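Local structure of mitogen-activated protein kinase kinase kinase 7 interacting protein 1 (Anopheles gambiae, 2IRM) at residues 17-31 and 316-330. The protein probably serves as an adapter that binds and activates the kinase TAK1 through a domain of the PP2C phosphatase fold. Sequence-based numbering, arbitrary orientation.
Sequences VGEAINQIYKDDGRR and QSVVHRIVQAHHDTY
Q316 bends at chi2, which brings its amide to the backbone of E19, while CG rests near G18 CA. Its NE2 donates to E19 O at 2.8 Å, in the carbonyl plane and on a lone pair. One turn on, V319 sends CG2 to the backbone of G18 and CG1 to A20 CB. From the next turn V323 CG1 reaches the same A20 CB at 3.6 Å. Beyond this the strand breaks, and an aromatic cluster takes over around Y25. H326 ND1 lies in the plane of the Y25 ring and is hydrogen-bonded to Y25 OH at 2.7 Å. Its other nitrogen, NE2, is bonded to E284, so both sides of this buried imidazole are held. H327, with CG anti to the backbone N (chi1 -176°), turns its CD2 edge onto one face of Y25, an edge-to-face pair with planes at 77°. R31 NE lies over the centre of one H327 ring face, the guanidinium and ring planes 36° apart. Y25 CB sits over the face of the Y330 ring, 4.1 Å from its centroid, a CH-pi contact. In this PP2C fold, helix 311-334 packs against one face of the sheet holding strands 15-25 and 344-354, and against helices 276-285 and 292-304.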
loop_
_atom_site.group_PDB
_atom_site.type_symbol
_atom_site.label_atom_id
_atom_site.label_comp_id
_atom_site.label_asym_id
_atom_site.label_seq_id
_atom_site.Cartn_x
_atom_site.Cartn_y
_atom_site.Cartn_z
ATOM N N VAL A 17 9.227 7.224 -11.314
ATOM C CA VAL A 17 8.057 7.475 -10.465
ATOM C C VAL A 17 6.908 8.144 -11.211
ATOM O O VAL A 17 7.114 9.065 -11.997
ATOM C CB VAL A 17 8.407 8.354 -9.246
ATOM C CG1 VAL A 17 7.241 8.402 -8.262
ATOM C CG2 VAL A 17 9.638 7.822 -8.554
ATOM N N GLY A 18 5.701 7.650 -10.957
ATOM C CA GLY A 18 4.476 8.312 -11.372
ATOM C C GLY A 18 3.610 8.533 -10.143
ATOM O O GLY A 18 3.509 7.666 -9.276
ATOM N N GLU A 19 2.998 9.707 -10.063
ATOM C CA GLU A 19 2.122 10.043 -8.956
ATOM C C GLU A 19 0.934 10.814 -9.472
ATOM O O GLU A 19 1.070 11.699 -10.323
ATOM C CB GLU A 19 2.836 10.939 -7.951
ATOM C CG GLU A 19 3.838 10.266 -7.023
ATOM C CD GLU A 19 4.590 11.282 -6.152
ATOM O OE1 GLU A 19 4.782 12.441 -6.587
ATOM O OE2 GLU A 19 4.987 10.920 -5.024
ATOM N N ALA A 20 -0.234 10.476 -8.945
ATOM C CA ALA A 20 -1.401 11.338 -9.070
ATOM C C ALA A 20 -2.041 11.496 -7.696
ATOM O O ALA A 20 -2.202 10.525 -6.944
ATOM C CB ALA A 20 -2.387 10.798 -10.088
ATOM N N ILE A 21 -2.379 12.741 -7.387
ATOM C CA ILE A 21 -2.861 13.142 -6.079
ATOM C C ILE A 21 -4.309 12.725 -5.903
ATOM O O ILE A 21 -5.071 12.711 -6.862
ATOM C CB ILE A 21 -2.671 14.678 -5.890
ATOM C CG1 ILE A 21 -3.385 15.199 -4.641
ATOM C CG2 ILE A 21 -3.051 15.456 -7.169
ATOM C CD1 ILE A 21 -2.604 14.996 -3.371
ATOM N N ASN A 22 -4.679 12.374 -4.675
ATOM C CA ASN A 22 -6.037 11.902 -4.379
ATOM C C ASN A 22 -7.109 12.882 -4.846
ATOM O O ASN A 22 -6.890 14.097 -4.867
ATOM C CB ASN A 22 -6.201 11.581 -2.887
ATOM C CG ASN A 22 -6.168 12.819 -2.011
ATOM O OD1 ASN A 22 -7.133 13.578 -1.951
ATOM N ND2 ASN A 22 -5.062 13.017 -1.313
ATOM N N GLN A 23 -8.262 12.346 -5.229
ATOM C CA GLN A 23 -9.354 13.181 -5.719
ATOM C C GLN A 23 -10.711 12.759 -5.193
ATOM O O GLN A 23 -10.966 11.573 -4.988
ATOM C CB GLN A 23 -9.400 13.162 -7.242
ATOM C CG GLN A 23 -8.303 13.961 -7.913
ATOM C CD GLN A 23 -8.455 14.020 -9.418
ATOM O OE1 GLN A 23 -7.851 14.861 -10.071
ATOM N NE2 GLN A 23 -9.263 13.129 -9.977
ATOM N N ILE A 24 -11.577 13.743 -4.971
ATOM C CA ILE A 24 -13.000 13.481 -4.798
ATOM C C ILE A 24 -13.700 13.945 -6.076
ATOM O O ILE A 24 -13.616 15.114 -6.448
ATOM C CB ILE A 24 -13.583 14.150 -3.512
ATOM C CG1 ILE A 24 -13.214 13.318 -2.274
ATOM C CG2 ILE A 24 -15.108 14.293 -3.600
ATOM C CD1 ILE A 24 -13.622 13.934 -0.928
ATOM N N TYR A 25 -14.360 13.008 -6.755
ATOM C CA TYR A 25 -15.086 13.302 -7.988
ATOM C C TYR A 25 -16.441 13.949 -7.689
ATOM O O TYR A 25 -17.254 13.379 -6.965
ATOM C CB TYR A 25 -15.318 12.021 -8.808
ATOM C CG TYR A 25 -14.087 11.225 -9.224
ATOM C CD1 TYR A 25 -12.861 11.846 -9.473
ATOM C CD2 TYR A 25 -14.171 9.842 -9.415
ATOM C CE1 TYR A 25 -11.752 11.109 -9.878
ATOM C CE2 TYR A 25 -13.067 9.099 -9.818
ATOM C CZ TYR A 25 -11.863 9.740 -10.047
ATOM O OH TYR A 25 -10.771 9.010 -10.444
ATOM N N LYS A 26 -16.687 15.134 -8.237
ATOM C CA LYS A 26 -18.013 15.732 -8.122
ATOM C C LYS A 26 -18.932 15.219 -9.219
ATOM O O LYS A 26 -18.522 15.087 -10.381
ATOM C CB LYS A 26 -17.971 17.272 -8.143
ATOM C CG LYS A 26 -17.671 17.960 -6.796
ATOM C CD LYS A 26 -18.624 17.531 -5.669
ATOM C CE LYS A 26 -18.029 16.387 -4.839
ATOM N NZ LYS A 26 -19.055 15.578 -4.109
ATOM N N ASP A 27 -20.174 14.927 -8.828
ATOM C CA ASP A 27 -21.237 14.562 -9.763
ATOM C C ASP A 27 -21.336 15.607 -10.869
ATOM O O ASP A 27 -21.457 15.268 -12.048
ATOM C CB ASP A 27 -22.570 14.418 -9.015
ATOM C CG ASP A 27 -23.776 14.562 -9.934
ATOM O OD1 ASP A 27 -24.252 15.711 -10.129
ATOM O OD2 ASP A 27 -24.249 13.521 -10.449
ATOM N N ASP A 28 -21.281 16.873 -10.461
ATOM C CA ASP A 28 -21.162 18.019 -11.354
ATOM C C ASP A 28 -20.246 17.736 -12.563
ATOM O O ASP A 28 -20.680 17.844 -13.705
ATOM C CB ASP A 28 -20.701 19.231 -10.517
ATOM C CG ASP A 28 -19.797 20.200 -11.290
ATOM O OD1 ASP A 28 -20.021 20.405 -12.509
ATOM O OD2 ASP A 28 -18.855 20.780 -10.653
ATOM N N GLY A 29 -19.005 17.334 -12.301
ATOM C CA GLY A 29 -17.997 17.135 -13.345
ATOM C C GLY A 29 -16.631 17.541 -12.824
ATOM O O GLY A 29 -15.621 16.878 -13.088
ATOM N N ARG A 30 -16.626 18.646 -12.079
ATOM C CA ARG A 30 -15.460 19.165 -11.369
ATOM C C ARG A 30 -14.860 18.108 -10.433
ATOM O O ARG A 30 -15.482 17.070 -10.173
ATOM C CB ARG A 30 -15.893 20.410 -10.581
ATOM C CG ARG A 30 -14.832 21.482 -10.391
ATOM C CD ARG A 30 -15.433 22.878 -10.391
ATOM N NE ARG A 30 -15.675 23.370 -11.748
ATOM C CZ ARG A 30 -15.049 24.421 -12.303
ATOM N NH1 ARG A 30 -14.126 25.129 -11.620
ATOM N NH2 ARG A 30 -15.353 24.774 -13.548
ATOM N N ARG A 31 -13.646 18.359 -9.945
ATOM C CA ARG A 31 -12.991 17.444 -9.000
ATOM C C ARG A 31 -12.410 18.199 -7.815
ATOM O O ARG A 31 -12.339 19.428 -7.823
ATOM C CB ARG A 31 -11.878 16.640 -9.681
ATOM C CG ARG A 31 -12.320 15.769 -10.840
ATOM C CD ARG A 31 -11.136 15.039 -11.431
ATOM N NE ARG A 31 -11.319 14.749 -12.854
ATOM C CZ ARG A 31 -10.378 14.242 -13.648
ATOM N NH1 ARG A 31 -9.171 13.955 -13.169
ATOM N NH2 ARG A 31 -10.650 14.024 -14.932
ATOM N N GLN A 316 5.023 8.145 -15.161
ATOM C CA GLN A 316 4.014 9.209 -15.108
ATOM C C GLN A 316 2.964 9.154 -16.212
ATOM O O GLN A 316 1.876 9.710 -16.065
ATOM C CB GLN A 316 4.652 10.600 -15.073
ATOM C CG GLN A 316 4.754 11.206 -13.671
ATOM C CD GLN A 316 3.396 11.417 -12.988
ATOM O OE1 GLN A 316 2.347 11.030 -13.507
ATOM N NE2 GLN A 316 3.423 12.041 -11.815
ATOM N N SER A 317 3.295 8.498 -17.318
ATOM C CA SER A 317 2.363 8.371 -18.434
ATOM C C SER A 317 1.345 7.273 -18.130
ATOM O O SER A 317 0.151 7.416 -18.407
ATOM C CB SER A 317 3.121 8.073 -19.730
ATOM O OG SER A 317 2.346 8.394 -20.870
ATOM N N VAL A 318 1.829 6.185 -17.539
ATOM C CA VAL A 318 0.987 5.049 -17.197
ATOM C C VAL A 318 -0.012 5.431 -16.114
ATOM O O VAL A 318 -1.212 5.164 -16.244
ATOM C CB VAL A 318 1.833 3.843 -16.763
ATOM C CG1 VAL A 318 0.960 2.781 -16.105
ATOM C CG2 VAL A 318 2.573 3.273 -17.968
ATOM N N VAL A 319 0.487 6.067 -15.059
ATOM C CA VAL A 319 -0.376 6.587 -14.012
ATOM C C VAL A 319 -1.424 7.506 -14.626
ATOM O O VAL A 319 -2.620 7.344 -14.390
ATOM C CB VAL A 319 0.428 7.315 -12.922
ATOM C CG1 VAL A 319 -0.460 8.255 -12.119
ATOM C CG2 VAL A 319 1.075 6.305 -12.009
ATOM N N HIS A 320 -0.975 8.443 -15.450
ATOM C CA HIS A 320 -1.883 9.424 -16.013
ATOM C C HIS A 320 -2.989 8.795 -16.870
ATOM O O HIS A 320 -4.106 9.314 -16.914
ATOM C CB HIS A 320 -1.122 10.506 -16.775
ATOM C CG HIS A 320 -1.977 11.667 -17.164
ATOM N ND1 HIS A 320 -1.943 12.229 -18.423
ATOM C CD2 HIS A 320 -2.913 12.355 -16.469
ATOM C CE1 HIS A 320 -2.806 13.228 -18.482
ATOM N NE2 HIS A 320 -3.412 13.322 -17.311
ATOM N N ARG A 321 -2.685 7.678 -17.533
ATOM C CA ARG A 321 -3.704 6.927 -18.268
ATOM C C ARG A 321 -4.785 6.451 -17.313
ATOM O O ARG A 321 -5.952 6.814 -17.456
ATOM C CB ARG A 321 -3.106 5.703 -18.958
ATOM C CG ARG A 321 -2.316 5.962 -20.214
ATOM C CD ARG A 321 -2.581 4.824 -21.176
ATOM N NE ARG A 321 -1.362 4.261 -21.748
ATOM C CZ ARG A 321 -1.327 3.165 -22.503
ATOM N NH1 ARG A 321 -2.446 2.502 -22.783
ATOM N NH2 ARG A 321 -0.168 2.726 -22.980
ATOM N N ILE A 322 -4.370 5.653 -16.332
ATOM C CA ILE A 322 -5.270 4.993 -15.399
ATOM C C ILE A 322 -6.225 5.952 -14.720
ATOM O O ILE A 322 -7.425 5.717 -14.710
ATOM C CB ILE A 322 -4.497 4.264 -14.303
ATOM C CG1 ILE A 322 -3.671 3.131 -14.891
ATOM C CG2 ILE A 322 -5.443 3.709 -13.262
ATOM C CD1 ILE A 322 -2.596 2.632 -13.940
ATOM N N VAL A 323 -5.693 7.025 -14.147
ATOM C CA VAL A 323 -6.503 7.953 -13.351
ATOM C C VAL A 323 -7.674 8.552 -14.134
ATOM O O VAL A 323 -8.733 8.837 -13.563
ATOM C CB VAL A 323 -5.654 9.080 -12.740
ATOM C CG1 VAL A 323 -4.638 8.510 -11.777
ATOM C CG2 VAL A 323 -4.965 9.901 -13.821
ATOM N N GLN A 324 -7.468 8.742 -15.437
ATOM C CA GLN A 324 -8.528 9.192 -16.316
ATOM C C GLN A 324 -9.306 8.025 -16.912
ATOM O O GLN A 324 -10.475 8.179 -17.252
ATOM C CB GLN A 324 -7.993 10.108 -17.410
ATOM C CG GLN A 324 -7.800 11.540 -16.946
ATOM C CD GLN A 324 -8.122 12.546 -18.036
ATOM O OE1 GLN A 324 -9.037 12.344 -18.834
ATOM N NE2 GLN A 324 -7.368 13.643 -18.071
ATOM N N ALA A 325 -8.665 6.863 -17.034
ATOM C CA ALA A 325 -9.393 5.633 -17.334
ATOM C C ALA A 325 -10.366 5.388 -16.190
ATOM O O ALA A 325 -11.457 4.862 -16.390
ATOM C CB ALA A 325 -8.443 4.459 -17.488
ATOM N N HIS A 326 -9.959 5.807 -14.992
ATOM C CA HIS A 326 -10.762 5.669 -13.785
ATOM C C HIS A 326 -11.914 6.665 -13.781
ATOM O O HIS A 326 -13.052 6.290 -13.517
ATOM C CB HIS A 326 -9.889 5.836 -12.531
ATOM C CG HIS A 326 -10.562 5.425 -11.256
ATOM N ND1 HIS A 326 -11.113 6.334 -10.377
ATOM C CD2 HIS A 326 -10.765 4.204 -10.705
ATOM C CE1 HIS A 326 -11.625 5.690 -9.343
ATOM N NE2 HIS A 326 -11.429 4.397 -9.518
ATOM N N HIS A 327 -11.624 7.925 -14.082
ATOM C CA HIS A 327 -12.654 8.951 -14.049
ATOM C C HIS A 327 -13.589 8.851 -15.259
ATOM O O HIS A 327 -14.718 9.343 -15.213
ATOM C CB HIS A 327 -12.034 10.343 -13.924
ATOM C CG HIS A 327 -13.041 11.446 -13.799
ATOM N ND1 HIS A 327 -13.486 12.173 -14.883
ATOM C CD2 HIS A 327 -13.690 11.943 -12.720
ATOM C CE1 HIS A 327 -14.358 13.078 -14.474
ATOM N NE2 HIS A 327 -14.504 12.957 -13.167
ATOM N N ASP A 328 -13.128 8.206 -16.329
ATOM C CA ASP A 328 -14.004 7.894 -17.463
ATOM C C ASP A 328 -14.985 6.798 -17.084
ATOM O O ASP A 328 -16.157 6.874 -17.432
ATOM C CB ASP A 328 -13.210 7.456 -18.694
ATOM C CG ASP A 328 -12.443 8.594 -19.331
ATOM O OD1 ASP A 328 -12.827 9.765 -19.128
ATOM O OD2 ASP A 328 -11.451 8.310 -20.036
ATOM N N THR A 329 -14.489 5.783 -16.376
ATOM C CA THR A 329 -15.324 4.695 -15.886
ATOM C C THR A 329 -16.387 5.247 -14.943
ATOM O O THR A 329 -17.546 4.835 -15.010
ATOM C CB THR A 329 -14.485 3.608 -15.192
ATOM O OG1 THR A 329 -13.511 3.105 -16.109
ATOM C CG2 THR A 329 -15.352 2.451 -14.727
ATOM N N TYR A 330 -15.996 6.191 -14.090
ATOM C CA TYR A 330 -16.953 6.908 -13.244
ATOM C C TYR A 330 -17.939 7.730 -14.077
ATOM O O TYR A 330 -19.150 7.656 -13.867
ATOM C CB TYR A 330 -16.238 7.806 -12.221
ATOM C CG TYR A 330 -17.133 8.843 -11.559
ATOM C CD1 TYR A 330 -17.140 10.167 -11.999
ATOM C CD2 TYR A 330 -17.971 8.502 -10.497
ATOM C CE1 TYR A 330 -17.957 11.125 -11.397
ATOM C CE2 TYR A 330 -18.793 9.457 -9.891
ATOM C CZ TYR A 330 -18.778 10.763 -10.348
ATOM O OH TYR A 330 -19.576 11.713 -9.758
#